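Local coordinates for flagellar hook associated protein type 3 FlgL (Legionella pneumophila subsp. pneumophila, PDB 5YTI) that probably serves as a structural component of the bacterial flagellum, a hook-associated protein of the flagellin family found at the junction of hook and filament, at residues 66-80 with 341-355. Sequence-based numbering, arbitrary orientation. Where two conformers were deposited one is given.
Sequences RQAADSALRLEEGIL and VQSDLGARLNQLETA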
ATOM      1  N   ARG A  66       8.367  27.176  13.651  1.00 87.01           N
ATOM      2  CA  ARG A  66       8.774  25.971  14.399  0.50 86.86           C
ATOM      3  C   ARG A  66       7.814  25.710  15.549  1.00 90.10           C
ATOM      4  O   ARG A  66       7.225  24.646  15.627  1.00 92.53           O
ATOM      5  CB  ARG A  66      10.208  26.101  14.943  0.50 83.89           C
ATOM      6  CG  ARG A  66      10.542  25.144  16.086  0.50 82.76           C
ATOM      7  CD  ARG A  66      11.929  25.390  16.687  0.50 81.66           C
ATOM      8  NE  ARG A  66      11.967  26.546  17.590  0.50 80.39           N
ATOM      9  CZ  ARG A  66      12.636  27.676  17.350  0.50 75.52           C
ATOM     10  NH1 ARG A  66      13.354  27.810  16.260  0.50 72.84           N
ATOM     11  NH2 ARG A  66      12.600  28.668  18.217  0.50 75.31           N
ATOM     12  N   GLN A  67       7.657  26.699  16.437  1.00 97.32           N
ATOM     13  CA  GLN A  67       6.715  26.615  17.578  1.00 98.28           C
ATOM     14  C   GLN A  67       5.368  26.095  17.118  1.00 92.26           C
ATOM     15  O   GLN A  67       4.789  25.252  17.785  1.00 95.06           O
ATOM     16  CB  GLN A  67       6.537  27.978  18.299  1.00106.53           C
ATOM     17  CG  GLN A  67       7.698  28.393  19.233  1.00112.86           C
ATOM     18  CD  GLN A  67       7.559  29.808  19.837  1.00118.70           C
ATOM     19  OE1 GLN A  67       8.216  30.748  19.378  1.00118.49           O
ATOM     20  NE2 GLN A  67       6.709  29.959  20.871  1.00119.30           N
ATOM     21  N   ALA A  68       4.882  26.577  15.974  1.00 86.75           N
ATOM     22  CA  ALA A  68       3.553  26.200  15.466  1.00 86.17           C
ATOM     23  C   ALA A  68       3.547  24.817  14.836  1.00 87.61           C
ATOM     24  O   ALA A  68       2.544  24.099  14.864  1.00 88.57           O
ATOM     25  CB  ALA A  68       3.062  27.218  14.456  1.00 84.70           C
ATOM     26  N   ALA A  69       4.672  24.452  14.241  1.00 89.12           N
ATOM     27  CA  ALA A  69       4.834  23.128  13.656  1.00 88.99           C
ATOM     28  C   ALA A  69       4.897  22.068  14.750  1.00 88.40           C
ATOM     29  O   ALA A  69       4.156  21.083  14.743  1.00 89.65           O
ATOM     30  CB  ALA A  69       6.102  23.089  12.826  1.00 89.44           C
ATOM     31  N   ASP A  70       5.796  22.296  15.694  1.00 86.33           N
ATOM     32  CA  ASP A  70       5.937  21.448  16.851  1.00 86.69           C
ATOM     33  C   ASP A  70       4.572  21.171  17.440  1.00 87.00           C
ATOM     34  O   ASP A  70       4.309  20.070  17.868  1.00 91.18           O
ATOM     35  CB  ASP A  70       6.841  22.121  17.879  1.00 90.72           C
ATOM     36  CG  ASP A  70       7.567  21.136  18.768  1.00 94.49           C
ATOM     37  OD1 ASP A  70       6.888  20.552  19.648  1.00 91.45           O
ATOM     38  OD2 ASP A  70       8.819  20.994  18.614  1.00 99.78           O
ATOM     39  N   SER A  71       3.674  22.146  17.433  1.00 96.03           N
ATOM     40  CA  SER A  71       2.384  21.951  18.099  1.00 94.28           C
ATOM     41  C   SER A  71       1.341  21.205  17.294  1.00 93.96           C
ATOM     42  O   SER A  71       0.638  20.343  17.844  1.00 92.06           O
ATOM     43  CB  SER A  71       1.827  23.276  18.565  1.00 92.56           C
ATOM     44  OG  SER A  71       2.371  23.495  19.839  1.00 92.95           O
ATOM     45  N   ALA A  72       1.237  21.547  16.006  1.00 93.31           N
ATOM     46  CA  ALA A  72       0.321  20.865  15.085  1.00 90.37           C
ATOM     47  C   ALA A  72       0.662  19.382  14.997  1.00 87.00           C
ATOM     48  O   ALA A  72      -0.220  18.545  14.893  1.00 83.50           O
ATOM     49  CB  ALA A  72       0.376  21.506  13.698  1.00 90.45           C
ATOM     50  N   LEU A  73       1.952  19.077  15.046  1.00 86.86           N
ATOM     51  CA  LEU A  73       2.426  17.711  14.923  1.00 88.91           C
ATOM     52  C   LEU A  73       2.170  16.869  16.168  1.00 88.27           C
ATOM     53  O   LEU A  73       1.809  15.711  16.063  1.00 85.70           O
ATOM     54  CB  LEU A  73       3.923  17.699  14.596  1.00 91.30           C
ATOM     55  CG  LEU A  73       4.337  17.456  13.139  1.00 92.60           C
ATOM     56  CD1 LEU A  73       3.529  18.254  12.121  1.00 93.07           C
ATOM     57  CD2 LEU A  73       5.817  17.756  12.999  1.00 93.48           C
ATOM     58  N   ARG A  74       2.366  17.441  17.345  1.00 91.72           N
ATOM     59  CA  ARG A  74       2.052  16.737  18.586  1.00 94.54           C
ATOM     60  C   ARG A  74       0.534  16.504  18.769  1.00 93.57           C
ATOM     61  O   ARG A  74       0.129  15.446  19.267  1.00 92.24           O
ATOM     62  CB  ARG A  74       2.655  17.468  19.788  1.00 98.33           C
ATOM     63  CG  ARG A  74       4.164  17.270  19.919  1.00101.85           C
ATOM     64  CD  ARG A  74       4.726  17.784  21.251  1.00106.29           C
ATOM     65  NE  ARG A  74       6.106  18.262  21.111  1.00111.46           N
ATOM     66  CZ  ARG A  74       7.202  17.510  21.219  1.00114.79           C
ATOM     67  NH1 ARG A  74       8.408  18.060  21.044  1.00119.07           N
ATOM     68  NH2 ARG A  74       7.103  16.216  21.498  1.00115.86           N
ATOM     69  N   LEU A  75      -0.290  17.471  18.356  1.00 92.02           N
ATOM     70  CA  LEU A  75      -1.744  17.290  18.315  1.00 92.80           C
ATOM     71  C   LEU A  75      -2.090  16.099  17.401  1.00 92.88           C
ATOM     72  O   LEU A  75      -2.905  15.235  17.753  1.00 94.19           O
ATOM     73  CB  LEU A  75      -2.423  18.571  17.817  1.00 94.48           C
ATOM     74  CG  LEU A  75      -3.768  18.969  18.427  1.00 96.16           C
ATOM     75  CD1 LEU A  75      -3.617  19.165  19.925  1.00 98.44           C
ATOM     76  CD2 LEU A  75      -4.294  20.249  17.784  1.00 97.48           C
ATOM     77  N   GLU A  76      -1.433  16.057  16.241  1.00 92.67           N
ATOM     78  CA  GLU A  76      -1.551  14.963  15.272  1.00 90.16           C
ATOM     79  C   GLU A  76      -0.976  13.616  15.791  1.00 91.11           C
ATOM     80  O   GLU A  76      -1.489  12.569  15.457  1.00 90.72           O
ATOM     81  CB  GLU A  76      -0.875  15.363  13.952  1.00 87.83           C
ATOM     82  CG  GLU A  76      -1.232  14.460  12.782  1.00 88.86           C
ATOM     83  CD  GLU A  76      -0.211  14.461  11.646  1.00 88.22           C
ATOM     84  OE1 GLU A  76       0.219  13.361  11.244  1.00 85.56           O
ATOM     85  OE2 GLU A  76       0.145  15.550  11.138  1.00 93.25           O
ATOM     86  N   GLU A  77       0.089  13.627  16.588  1.00 93.62           N
ATOM     87  CA  GLU A  77       0.601  12.384  17.139  1.00 95.81           C
ATOM     88  C   GLU A  77      -0.522  11.756  17.951  1.00 95.83           C
ATOM     89  O   GLU A  77      -0.751  10.560  17.864  1.00 97.80           O
ATOM     90  CB  GLU A  77       1.869  12.622  17.983  1.00100.43           C
ATOM     91  CG  GLU A  77       2.425  11.400  18.732  1.00107.86           C
ATOM     92  CD  GLU A  77       2.722  10.162  17.844  1.00111.59           C
ATOM     93  OE1 GLU A  77       3.329  10.279  16.757  1.00111.02           O
ATOM     94  OE2 GLU A  77       2.369   9.036  18.250  1.00113.18           O
ATOM     95  N   GLY A  78      -1.268  12.579  18.684  1.00 97.90           N
ATOM     96  CA  GLY A  78      -2.286  12.096  19.638  1.00 97.53           C
ATOM     97  C   GLY A  78      -3.555  11.542  19.016  1.00 96.46           C
ATOM     98  O   GLY A  78      -4.198  10.650  19.586  1.00 95.30           O
ATOM     99  N   ILE A  79      -3.915  12.089  17.853  1.00 92.36           N
ATOM    100  CA  ILE A  79      -5.014  11.567  17.054  1.00 88.19           C
ATOM    101  C   ILE A  79      -4.618  10.240  16.406  1.00 85.59           C
ATOM    102  O   ILE A  79      -5.348   9.258  16.513  1.00 86.39           O
ATOM    103  CB  ILE A  79      -5.467  12.578  15.986  1.00 86.90           C
ATOM    104  CG1 ILE A  79      -6.085  13.820  16.662  1.00 87.57           C
ATOM    105  CG2 ILE A  79      -6.446  11.931  15.009  1.00 84.99           C
ATOM    106  CD1 ILE A  79      -7.351  13.557  17.468  1.00 87.93           C
ATOM    107  N   LEU A  80      -3.461  10.196  15.760  1.00 82.16           N
ATOM    108  CA  LEU A  80      -2.926   8.933  15.280  1.00 81.30           C
ATOM    109  C   LEU A  80      -2.810   7.929  16.417  1.00 82.20           C
ATOM    110  O   LEU A  80      -3.218   6.783  16.265  1.00 83.80           O
ATOM    111  CB  LEU A  80      -1.574   9.119  14.603  1.00 80.27           C
ATOM    112  CG  LEU A  80      -1.666   9.790  13.236  1.00 81.01           C
ATOM    113  CD1 LEU A  80      -0.352   9.686  12.492  1.00 82.79           C
ATOM    114  CD2 LEU A  80      -2.746   9.200  12.349  1.00 80.79           C
ATOM    115  N   VAL A 341       3.613   6.221   9.706  1.00 79.44           N
ATOM    116  CA  VAL A 341       3.277   7.641   9.726  1.00 77.87           C
ATOM    117  C   VAL A 341       3.727   8.233  11.048  1.00 77.25           C
ATOM    118  O   VAL A 341       4.265   9.304  11.058  1.00 79.48           O
ATOM    119  CB  VAL A 341       1.783   7.920   9.491  1.00 77.64           C
ATOM    120  CG1 VAL A 341       1.494   9.399   9.590  1.00 78.53           C
ATOM    121  CG2 VAL A 341       1.345   7.437   8.116  1.00 77.23           C
ATOM    122  N   GLN A 342       3.544   7.533  12.155  1.00 77.18           N
ATOM    123  CA  GLN A 342       4.060   8.020  13.449  1.00 78.20           C
ATOM    124  C   GLN A 342       5.566   8.131  13.450  1.00 79.43           C
ATOM    125  O   GLN A 342       6.105   9.118  13.927  1.00 79.30           O
ATOM    126  CB  GLN A 342       3.652   7.121  14.620  1.00 77.23           C
ATOM    127  CG  GLN A 342       2.184   7.187  14.965  1.00 76.23           C
ATOM    128  CD  GLN A 342       1.816   6.153  15.977  1.00 75.96           C
ATOM    129  OE1 GLN A 342       2.046   4.966  15.773  1.00 75.84           O
ATOM    130  NE2 GLN A 342       1.230   6.593  17.078  1.00 77.62           N
ATOM    131  N   SER A 343       6.256   7.117  12.941  1.00 81.01           N
ATOM    132  CA  SER A 343       7.718   7.178  12.915  1.00 81.61           C
ATOM    133  C   SER A 343       8.137   8.398  12.088  1.00 82.97           C
ATOM    134  O   SER A 343       9.027   9.114  12.506  1.00 82.64           O
ATOM    135  CB  SER A 343       8.348   5.876  12.393  1.00 80.32           C
ATOM    136  OG  SER A 343       8.083   4.781  13.278  1.00 81.63           O
ATOM    137  N   ASP A 344       7.469   8.648  10.951  1.00 83.07           N
ATOM    138  CA  ASP A 344       7.775   9.803  10.090  1.00 83.91           C
ATOM    139  C   ASP A 344       7.660  11.137  10.854  1.00 84.83           C
ATOM    140  O   ASP A 344       8.460  12.060  10.683  1.00 83.25           O
ATOM    141  CB  ASP A 344       6.842   9.864   8.866  1.00 83.51           C
ATOM    142  CG  ASP A 344       7.351  10.832   7.790  1.00 85.94           C
ATOM    143  OD1 ASP A 344       8.357  10.478   7.131  1.00 92.04           O
ATOM    144  OD2 ASP A 344       6.774  11.928   7.587  1.00 84.83           O
ATOM    145  N   LEU A 345       6.621  11.203  11.672  1.00 85.10           N
ATOM    146  CA  LEU A 345       6.241  12.363  12.433  1.00 84.80           C
ATOM    147  C   LEU A 345       7.297  12.579  13.534  1.00 83.92           C
ATOM    148  O   LEU A 345       7.784  13.668  13.697  1.00 83.43           O
ATOM    149  CB  LEU A 345       4.858  12.070  13.002  1.00 86.55           C
ATOM    150  CG  LEU A 345       3.948  13.145  13.547  1.00 89.69           C
ATOM    151  CD1 LEU A 345       2.543  12.576  13.694  1.00 90.39           C
ATOM    152  CD2 LEU A 345       4.468  13.584  14.895  1.00 92.84           C
ATOM    153  N   GLY A 346       7.680  11.531  14.254  1.00 84.26           N
ATOM    154  CA  GLY A 346       8.820  11.580  15.182  1.00 83.98           C
ATOM    155  C   GLY A 346      10.089  12.153  14.583  1.00 83.90           C
ATOM    156  O   GLY A 346      10.714  13.036  15.161  1.00 85.82           O
ATOM    157  N   ALA A 347      10.466  11.671  13.409  1.00 84.74           N
ATOM    158  CA  ALA A 347      11.665  12.158  12.728  1.00 85.79           C
ATOM    159  C   ALA A 347      11.611  13.676  12.559  1.00 87.31           C
ATOM    160  O   ALA A 347      12.612  14.374  12.756  1.00 90.66           O
ATOM    161  CB  ALA A 347      11.824  11.481  11.370  1.00 84.36           C
ATOM    162  N   ARG A 348      10.434  14.176  12.201  1.00 85.87           N
ATOM    163  CA  ARG A 348      10.223  15.595  11.986  1.00 85.17           C
ATOM    164  C   ARG A 348      10.329  16.383  13.279  1.00 86.19           C
ATOM    165  O   ARG A 348      10.943  17.437  13.332  1.00 88.82           O
ATOM    166  CB  ARG A 348       8.871  15.828  11.326  1.00 84.27           C
ATOM    167  CG  ARG A 348       8.897  15.544   9.840  1.00 82.98           C
ATOM    168  CD  ARG A 348       7.545  15.780   9.234  1.00 83.88           C
ATOM    169  NE  ARG A 348       6.727  14.585   9.234  1.00 85.11           N
ATOM    170  CZ  ARG A 348       5.413  14.565   9.000  1.00 88.89           C
ATOM    171  NH1 ARG A 348       4.726  15.674   8.763  1.00 87.49           N
ATOM    172  NH2 ARG A 348       4.767  13.406   9.028  1.00 94.21           N
ATOM    173  N   LEU A 349       9.747  15.874  14.339  1.00 87.16           N
ATOM    174  CA  LEU A 349       9.943  16.511  15.605  1.00 90.29           C
ATOM    175  C   LEU A 349      11.423  16.555  15.954  1.00 94.04           C
ATOM    176  O   LEU A 349      11.866  17.516  16.548  1.00 95.90           O
ATOM    177  CB  LEU A 349       9.181  15.775  16.687  1.00 92.12           C
ATOM    178  CG  LEU A 349       7.653  15.785  16.555  1.00 92.72           C
ATOM    179  CD1 LEU A 349       6.955  14.765  17.472  1.00 91.64           C
ATOM    180  CD2 LEU A 349       7.121  17.188  16.796  1.00 93.95           C
ATOM    181  N   ASN A 350      12.196  15.523  15.614  1.00 98.02           N
ATOM    182  CA  ASN A 350      13.624  15.553  15.947  1.00101.75           C
ATOM    183  C   ASN A 350      14.336  16.572  15.044  1.00106.05           C
ATOM    184  O   ASN A 350      15.329  17.179  15.455  1.00110.26           O
ATOM    185  CB  ASN A 350      14.278  14.161  15.917  1.00100.13           C
ATOM    186  CG  ASN A 350      14.023  13.354  17.197  1.00101.55           C
ATOM    187  OD1 ASN A 350      14.106  13.867  18.318  1.00104.16           O
ATOM    188  ND2 ASN A 350      13.723  12.075  17.028  1.00101.44           N
ATOM    189  N   GLN A 351      13.811  16.789  13.834  1.00 98.19           N
ATOM    190  CA  GLN A 351      14.309  17.881  12.956  1.00 97.21           C
ATOM    191  C   GLN A 351      14.019  19.266  13.575  1.00 94.83           C
ATOM    192  O   GLN A 351      14.797  20.195  13.398  1.00 94.98           O
ATOM    193  CB  GLN A 351      13.724  17.785  11.517  1.00 95.66           C
ATOM    194  CG  GLN A 351      14.480  16.842  10.562  1.00 95.65           C
ATOM    195  CD  GLN A 351      14.084  16.996   9.091  1.00 93.23           C
ATOM    196  OE1 GLN A 351      12.897  16.927   8.730  1.00 87.88           O
ATOM    197  NE2 GLN A 351      15.087  17.213   8.233  1.00 92.83           N
ATOM    198  N   LEU A 352      12.904  19.375  14.302  1.00 93.53           N
ATOM    199  CA  LEU A 352      12.485  20.622  14.928  1.00 93.16           C
ATOM    200  C   LEU A 352      13.264  20.925  16.186  1.00 98.69           C
ATOM    201  O   LEU A 352      13.783  22.029  16.321  1.00106.76           O
ATOM    202  CB  LEU A 352      10.994  20.606  15.253  1.00 91.96           C
ATOM    203  CG  LEU A 352      10.055  20.498  14.039  1.00 90.31           C
ATOM    204  CD1 LEU A 352       8.599  20.351  14.470  1.00 87.18           C
ATOM    205  CD2 LEU A 352      10.229  21.696  13.109  1.00 88.27           C
ATOM    206  N   GLU A 353      13.365  19.974  17.108  1.00103.42           N
ATOM    207  CA  GLU A 353      14.191  20.203  18.292  1.00109.01           C
ATOM    208  C   GLU A 353      15.648  20.483  17.835  1.00108.85           C
ATOM    209  O   GLU A 353      16.389  21.204  18.501  1.00113.98           O
ATOM    210  CB  GLU A 353      14.059  19.078  19.357  1.00113.99           C
ATOM    211  CG  GLU A 353      12.665  18.953  20.020  1.00119.34           C
ATOM    212  CD  GLU A 353      12.191  20.176  20.857  1.00123.96           C
ATOM    213  OE1 GLU A 353      11.463  19.960  21.850  1.00128.62           O
ATOM    214  OE2 GLU A 353      12.488  21.357  20.547  1.00122.10           O
ATOM    215  N   THR A 354      16.041  19.976  16.672  1.00107.10           N
ATOM    216  CA  THR A 354      17.287  20.434  16.037  1.00106.91           C
ATOM    217  C   THR A 354      17.270  21.929  15.694  1.00110.41           C
ATOM    218  O   THR A 354      18.227  22.649  15.989  1.00114.97           O
ATOM    219  CB  THR A 354      17.593  19.636  14.754  1.00106.02           C
ATOM    220  OG1 THR A 354      18.689  18.768  15.015  1.00103.45           O
ATOM    221  CG2 THR A 354      17.942  20.549  13.549  1.00104.00           C
ATOM    222  N   ALA A 355      16.192  22.380  15.057  1.00107.44           N
ATOM    223  CA  ALA A 355      16.072  23.758  14.621  1.00104.99           C
ATOM    224  C   ALA A 355      15.986  24.783  15.785  1.00106.48           C
ATOM    225  O   ALA A 355      16.456  25.907  15.640  1.00104.56           O
ATOM    226  CB  ALA A 355      14.880  23.892  13.686  1.00102.40           C
TER
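L73 and L345 interlock as knobs into holes where segments 66-80 of helix 49-96 and 341-355 of helix 316-374 run antiparallel, the segment axes 10.2 Å apart at closest approach and 156° between directions. L73 sits among L345, R348, L349 and L352; its CB lies 3.9 Å from L349 CD2, the two side chains sliding past each other in opposite directions. L345, with CG anti to its own backbone N (chi1 -163°), fits among L73, E76, E77 and L80, placing its CD2 3.6 Å from L73 O. At one end of this apolar row L80 crosses V341 at about a right angle; at the other, L352 CD1 lies 4.1 Å from A69 CB and also packs on the backbone of D70.

Polar groups border the leucines. Q342 NE2 gives E77 OE2 a weak, strongly bent hydrogen bond (2.9 Å, 127°), their planes nearly parallel; a bend at chi2 turns the glutamate across the glutamine. On the same flank R74 NE bonds D70 OD1 at 2.8 Å, one turn back, and R74 NH1 makes a long salt bridge at 3.7 Å to E353 OE1, at the guanidinium edge, while L349 CD2 lies over one face. The arginine thus stands between two acids and probably eases their mutual repulsion. Along the other border R348 pairs with D344 and D177, and V173 and V175 cover L352 and A69.

The knob-into-hole fits are consistent with antiparallel coiled-coil packing between N- and C-terminal helices, as in flagellins: leucines form the core, flanking polar side chains add much of the rest, and the shorter ion pairs stay within each helix.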